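Local coordinates for intracellular exo-alpha-(1->5)-L-arabinofuranosidase (Bifidobacterium longum, PDB 2Y2W), which hydrolyses terminal non-reducing alpha-L-arabinofuranosyl residues of arabinan and arabinoxylan as an exo-acting glycoside hydrolase of family 51, at residues F303-S306 with S307-M310; M392-L395 with L396-D400; T429-Y432 with P433-A437. All blocks are in the same frame, centred on the assembly; numbering follows the deposited sequence.

Interaction 1: F303-S306 with S307-M310; sequences FLAS and SEDM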
# COMPACT_ATOMS: atom_id res chain seq x y z
N PHE D 303 -34.73 3.20 23.99
CA PHE D 303 -34.38 1.97 23.30
C PHE D 303 -35.53 1.40 22.47
O PHE D 303 -35.31 0.87 21.38
CB PHE D 303 -33.87 0.94 24.32
CG PHE D 303 -33.63 -0.43 23.75
CD1 PHE D 303 -32.77 -0.61 22.67
CD2 PHE D 303 -34.26 -1.54 24.30
CE1 PHE D 303 -32.55 -1.87 22.15
CE2 PHE D 303 -34.03 -2.81 23.79
CZ PHE D 303 -33.18 -2.98 22.71
N LEU D 304 -36.76 1.52 22.97
CA LEU D 304 -37.93 1.03 22.25
C LEU D 304 -38.23 1.85 20.99
O LEU D 304 -38.87 1.35 20.06
CB LEU D 304 -39.16 0.99 23.17
CG LEU D 304 -39.14 -0.05 24.30
CD1 LEU D 304 -40.08 0.35 25.42
CD2 LEU D 304 -39.46 -1.45 23.79
N ALA D 305 -37.73 3.08 20.95
CA ALA D 305 -37.89 3.95 19.79
C ALA D 305 -36.61 4.02 18.94
O ALA D 305 -36.34 5.03 18.29
CB ALA D 305 -38.32 5.35 20.22
N SER D 306 -35.84 2.93 18.93
CA SER D 306 -34.57 2.86 18.20
C SER D 306 -34.73 2.90 16.69
O SER D 306 -33.78 3.23 15.97
CB SER D 306 -33.77 1.62 18.61
OG SER D 306 -33.21 1.79 19.91
N SER D 307 -35.92 2.56 16.21
CA SER D 307 -36.25 2.62 14.78
C SER D 307 -36.11 4.03 14.21
O SER D 307 -35.82 4.19 13.02
CB SER D 307 -37.66 2.08 14.53
OG SER D 307 -38.57 2.51 15.53
N GLU D 308 -36.31 5.04 15.06
CA GLU D 308 -36.18 6.45 14.68
C GLU D 308 -34.75 6.82 14.27
O GLU D 308 -34.55 7.66 13.39
CB GLU D 308 -36.65 7.35 15.82
CG GLU D 308 -38.11 7.16 16.21
CD GLU D 308 -39.09 7.58 15.13
OE1 GLU D 308 -38.98 8.72 14.63
OE2 GLU D 308 -39.97 6.76 14.77
N ASP D 309 -33.78 6.20 14.93
CA ASP D 309 -32.37 6.33 14.56
C ASP D 309 -32.14 5.75 13.17
O ASP D 309 -31.50 6.37 12.32
CB ASP D 309 -31.48 5.65 15.60
CG ASP D 309 -29.99 5.86 15.34
OD1 ASP D 309 -29.41 5.08 14.55
OD2 ASP D 309 -29.41 6.80 15.92
N MET D 310 -32.69 4.55 12.93
CA MET D 310 -32.58 3.86 11.64
C MET D 310 -33.25 4.64 10.50
O MET D 310 -32.74 4.67 9.39
CB MET D 310 -33.15 2.44 11.75
CG MET D 310 -32.97 1.60 10.49
SD MET D 310 -33.74 -0.03 10.58
CE MET D 310 -32.41 -1.00 11.29
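Ala305, Ser306 and the residues of the next helical turn form the short junction between helix 297-304 and helix 307-327, on the connection from strand 280-287 to strand 335-341 of the eight-stranded parallel (beta/alpha)8 barrel. Ala305 breaks the helical path with a phi of -102° and a psi of 31°, and helix 307-327 follows. Its carbonyl oxygen still serves the new helix: Glu308 N donates to Ala305 O at 3.2 Å, coming in from above the carbonyl plane. The bent side chain of Glu308 passes close by the same oxygen, CG lying 3.5 Å from Ala305 O, before OE2 leaves to make a salt bridge with Arg486. The carbonyl of Ser306 faces into the first turn and is shared by two weak backbone bonds, from Asp309 N at 3.1 Å and from Met310 N at 3.5 Å. Asp309 CB packs beside that oxygen, while the carboxylate turns off to Tyr287 OH, next in sequence to Tyr286, which probably binds arabinofuranose. The side chain of Ser307 packs on Thr394 of helix 382-397. The hydroxyl of Ser306 turns back to helix 297-304. With a first torsion of -74° OG lies beside the backbone nitrogen, and the two donors of this serine reach Phe303 O from the same face of its plane: Ser306 N at 3.2 Å and, closer, Ser306 OG at 2.7 Å.

Interaction 2: M392-L395 with L396-D400; sequences MITL and LKHCD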
# COMPACT_ATOMS: atom_id res chain seq x y z
N MET D 392 -37.30 -4.18 11.71
CA MET D 392 -37.73 -4.89 10.51
C MET D 392 -38.86 -4.14 9.79
O MET D 392 -38.88 -4.09 8.56
CB MET D 392 -38.16 -6.32 10.86
CG MET D 392 -38.59 -7.17 9.66
SD MET D 392 -37.38 -7.23 8.32
CE MET D 392 -36.09 -8.24 9.06
N ILE D 393 -39.79 -3.58 10.56
CA ILE D 393 -40.88 -2.75 10.03
C ILE D 393 -40.33 -1.52 9.29
O ILE D 393 -40.78 -1.22 8.18
CB ILE D 393 -41.88 -2.33 11.15
CG1 ILE D 393 -42.74 -3.53 11.57
CG2 ILE D 393 -42.76 -1.15 10.71
CD1 ILE D 393 -43.51 -3.34 12.87
N THR D 394 -39.36 -0.84 9.89
CA THR D 394 -38.72 0.32 9.26
C THR D 394 -37.98 -0.09 7.99
O THR D 394 -37.99 0.64 6.99
CB THR D 394 -37.76 1.05 10.23
OG1 THR D 394 -38.47 1.46 11.40
CG2 THR D 394 -37.14 2.29 9.58
N LEU D 395 -37.35 -1.26 8.03
CA LEU D 395 -36.65 -1.81 6.87
C LEU D 395 -37.63 -2.10 5.73
O LEU D 395 -37.36 -1.77 4.58
CB LEU D 395 -35.87 -3.08 7.24
CG LEU D 395 -34.57 -2.93 8.04
CD1 LEU D 395 -34.15 -4.28 8.60
CD2 LEU D 395 -33.45 -2.33 7.19
N LEU D 396 -38.77 -2.69 6.08
CA LEU D 396 -39.83 -2.97 5.11
C LEU D 396 -40.49 -1.69 4.59
O LEU D 396 -40.84 -1.60 3.41
CB LEU D 396 -40.88 -3.92 5.70
CG LEU D 396 -40.50 -5.40 5.82
CD1 LEU D 396 -41.42 -6.13 6.78
CD2 LEU D 396 -40.52 -6.08 4.46
N LYS D 397 -40.63 -0.70 5.47
CA LYS D 397 -41.19 0.61 5.08
C LYS D 397 -40.25 1.39 4.16
O LYS D 397 -40.68 2.34 3.50
CB LYS D 397 -41.55 1.44 6.32
CG LYS D 397 -43.00 1.30 6.75
CD LYS D 397 -43.22 1.66 8.22
CE LYS D 397 -43.56 3.13 8.42
NZ LYS D 397 -42.39 4.03 8.24
N HIS D 398 -38.98 1.00 4.13
CA HIS D 398 -37.99 1.65 3.27
C HIS D 398 -37.23 0.66 2.39
O HIS D 398 -36.08 0.90 2.01
CB HIS D 398 -37.02 2.49 4.12
CG HIS D 398 -37.67 3.63 4.83
ND1 HIS D 398 -37.97 4.83 4.21
CD2 HIS D 398 -38.09 3.76 6.11
CE1 HIS D 398 -38.54 5.64 5.08
NE2 HIS D 398 -38.62 5.02 6.24
N CYS D 399 -37.88 -0.45 2.04
CA CYS D 399 -37.24 -1.48 1.22
C CYS D 399 -37.21 -1.11 -0.27
O CYS D 399 -36.93 -1.94 -1.12
CB CYS D 399 -37.88 -2.86 1.45
SG CYS D 399 -39.47 -3.15 0.66
N ASP D 400 -37.50 0.16 -0.56
CA ASP D 400 -37.37 0.70 -1.91
C ASP D 400 -35.92 1.11 -2.17
O ASP D 400 -35.46 1.09 -3.31
CB ASP D 400 -38.30 1.90 -2.12
CG ASP D 400 -38.05 3.03 -1.12
OD1 ASP D 400 -37.90 2.76 0.09
OD2 ASP D 400 -38.02 4.21 -1.55
O HOH W 1 -40.37 3.21 10.43
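The carbonyl oxygen of Ile393 receives the backbone amide of Lys397 at 2.8 Å (Lys397 N to Ile393 O), and one residue earlier Leu396 N donates to Met392 O at 2.9 Å. These i to i+4 bonds belong to the last turns of helix 382-397, which precedes strand 402-408, the eighth strand of the (beta/alpha)8 barrel. Near the C-terminal end His398 N makes a weak bond to Leu395 O, and the chain leaves the helix with a phi of -128° at His398. Side chains follow the same spacing. Met392 CG meets Leu396 CD1 at 4.2 Å, the two chains slanting across one another, and Leu395 turns to Phe338 and Trp341 of strand 335-341. The aliphatic part of Lys397 slants across Ile393, with Lys397 CD 3.8 Å from Ile393 CG2, before bending at its third and fourth torsions; both residues also lie against Asp467 and Val469 of strand 462-473. Thr394 and His398 point the same way, side by side. The methyl of Thr394 stands anti to the backbone nitrogen, which brings it near the imidazole, while His398 CD2 lies 3.2 Å from Thr394 O, which sits at the ring edge near its plane. The threonine hydroxyl is bonded to Ser390 O and also to a water, 2.8 Å from Thr394 OG1, which accepts from Lys397 NZ at 3.1 Å. The lysine is thus apolar along its stem and hydrated at its tip, its ammonium group giving a hydrogen to the water shared with the threonine hydroxyl, which ties the two side chains together through solvent.

Interaction 3: T429-Y432 with P433-A437; sequences TTFY and PFAEA
The ring of Phe431 approaches Ala435 obliquely, CE1 resting 4.1 Å from Ala435 CB one helical turn on; elsewhere the ring meets Glu102 and Leu103 of helix 94-103. These residues form the opening turns of helix 431-440, which comes after the eighth barrel strand, 402-408, and two short strands, and leads into strand 444-456 of the C-terminal beta domain. Phe431 has CG anti to its nitrogen, chi1 -174°, whereas Tyr432 keeps CG beside the nitrogen and sends its phenol to Leu518, Thr536 and Pro537. Phe434, its CG also anti to the nitrogen, sends its ring away from residues 429-432 to Leu103 and Met392. The pyrrolidine of Pro433 lies in the first turn: its CD packs against Tyr432 CB at 3.6 Å and also lies 3.4 Å from Thr430 O. Pro433 has no N-H to give, which suits the first turn of a helix. Ala435 N donates almost straight to Phe431 O at 3.0 Å, with an N-H...O angle of 170°, and Glu436 N follows with a weak bond to Tyr432 O. The closest approach of the proline ring to the preceding loop is that of Pro433 CD to Thr429 O, 3.2 Å.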
# COMPACT_ATOMS: atom_id res chain seq x y z
N THR D 429 -35.83 -14.82 21.91
CA THR D 429 -37.03 -14.01 21.72
C THR D 429 -37.02 -13.28 20.38
O THR D 429 -38.07 -13.05 19.79
CB THR D 429 -37.24 -13.00 22.87
OG1 THR D 429 -36.16 -12.06 22.88
CG2 THR D 429 -37.30 -13.72 24.21
N THR D 430 -35.82 -12.92 19.91
CA THR D 430 -35.64 -12.19 18.65
C THR D 430 -35.83 -13.07 17.41
O THR D 430 -35.91 -12.56 16.29
CB THR D 430 -34.25 -11.53 18.58
OG1 THR D 430 -33.24 -12.53 18.79
CG2 THR D 430 -34.11 -10.43 19.62
N PHE D 431 -35.89 -14.38 17.62
CA PHE D 431 -36.13 -15.36 16.55
C PHE D 431 -37.50 -15.19 15.91
O PHE D 431 -37.63 -15.22 14.68
CB PHE D 431 -35.99 -16.78 17.12
CG PHE D 431 -36.07 -17.87 16.09
CD1 PHE D 431 -37.30 -18.35 15.65
CD2 PHE D 431 -34.90 -18.43 15.58
CE1 PHE D 431 -37.37 -19.36 14.70
CE2 PHE D 431 -34.96 -19.45 14.62
CZ PHE D 431 -36.20 -19.92 14.19
N TYR D 432 -38.51 -15.01 16.74
CA TYR D 432 -39.92 -15.06 16.32
C TYR D 432 -40.40 -13.89 15.45
O TYR D 432 -41.18 -14.11 14.52
CB TYR D 432 -40.83 -15.26 17.54
CG TYR D 432 -40.50 -16.51 18.34
CD1 TYR D 432 -40.93 -17.77 17.93
CD2 TYR D 432 -39.75 -16.42 19.52
CE1 TYR D 432 -40.63 -18.92 18.67
CE2 TYR D 432 -39.44 -17.57 20.26
CZ TYR D 432 -39.88 -18.81 19.83
OH TYR D 432 -39.59 -19.94 20.56
N PRO D 433 -39.96 -12.64 15.73
CA PRO D 433 -40.35 -11.55 14.83
C PRO D 433 -39.68 -11.64 13.46
O PRO D 433 -40.26 -11.19 12.46
CB PRO D 433 -39.88 -10.29 15.56
CG PRO D 433 -39.70 -10.70 16.97
CD PRO D 433 -39.26 -12.12 16.92
N PHE D 434 -38.48 -12.21 13.41
CA PHE D 434 -37.74 -12.37 12.16
C PHE D 434 -38.37 -13.45 11.28
O PHE D 434 -38.64 -13.21 10.10
CB PHE D 434 -36.26 -12.68 12.42
CG PHE D 434 -35.39 -12.56 11.21
CD1 PHE D 434 -35.21 -13.64 10.35
CD2 PHE D 434 -34.75 -11.35 10.91
CE1 PHE D 434 -34.40 -13.53 9.22
CE2 PHE D 434 -33.95 -11.23 9.78
CZ PHE D 434 -33.77 -12.32 8.93
N ALA D 435 -38.62 -14.62 11.87
CA ALA D 435 -39.23 -15.74 11.17
C ALA D 435 -40.54 -15.36 10.47
O ALA D 435 -40.72 -15.63 9.28
CB ALA D 435 -39.45 -16.91 12.12
N GLU D 436 -41.45 -14.72 11.21
CA GLU D 436 -42.73 -14.28 10.67
C GLU D 436 -42.59 -13.34 9.48
O GLU D 436 -43.29 -13.50 8.47
CB GLU D 436 -43.59 -13.62 11.76
CG GLU D 436 -44.63 -14.56 12.37
CD GLU D 436 -45.75 -14.91 11.40
OE1 GLU D 436 -46.14 -14.04 10.59
OE2 GLU D 436 -46.24 -16.06 11.46
N ALA D 437 -41.69 -12.36 9.60
CA ALA D 437 -41.43 -11.42 8.51
C ALA D 437 -40.78 -12.13 7.32
O ALA D 437 -41.14 -11.87 6.18
CB ALA D 437 -40.57 -10.27 9.00

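All three contacts are local turns of one chain: they occur in series, and none nests within or crosses another. Interaction 1 joins helix 297-304 to helix 307-327, interaction 2 lies at the C-terminal end of helix 382-397, and interaction 3 at the start of helix 431-440. In space the middle one bridges the others. Its Thr394 and Leu395 pack on helix 307-327, Thr394 OG1 lying 3.3 Å from Ser307 CB and Leu395 CG 4.0 Å from Met310 SD. Met392 reaches the later helix, its CG 3.7 Å from Ala437 CB. Interactions 1 and 3 stay about 8 Å apart at their nearest atoms, with helix 382-397 touching both neighbours.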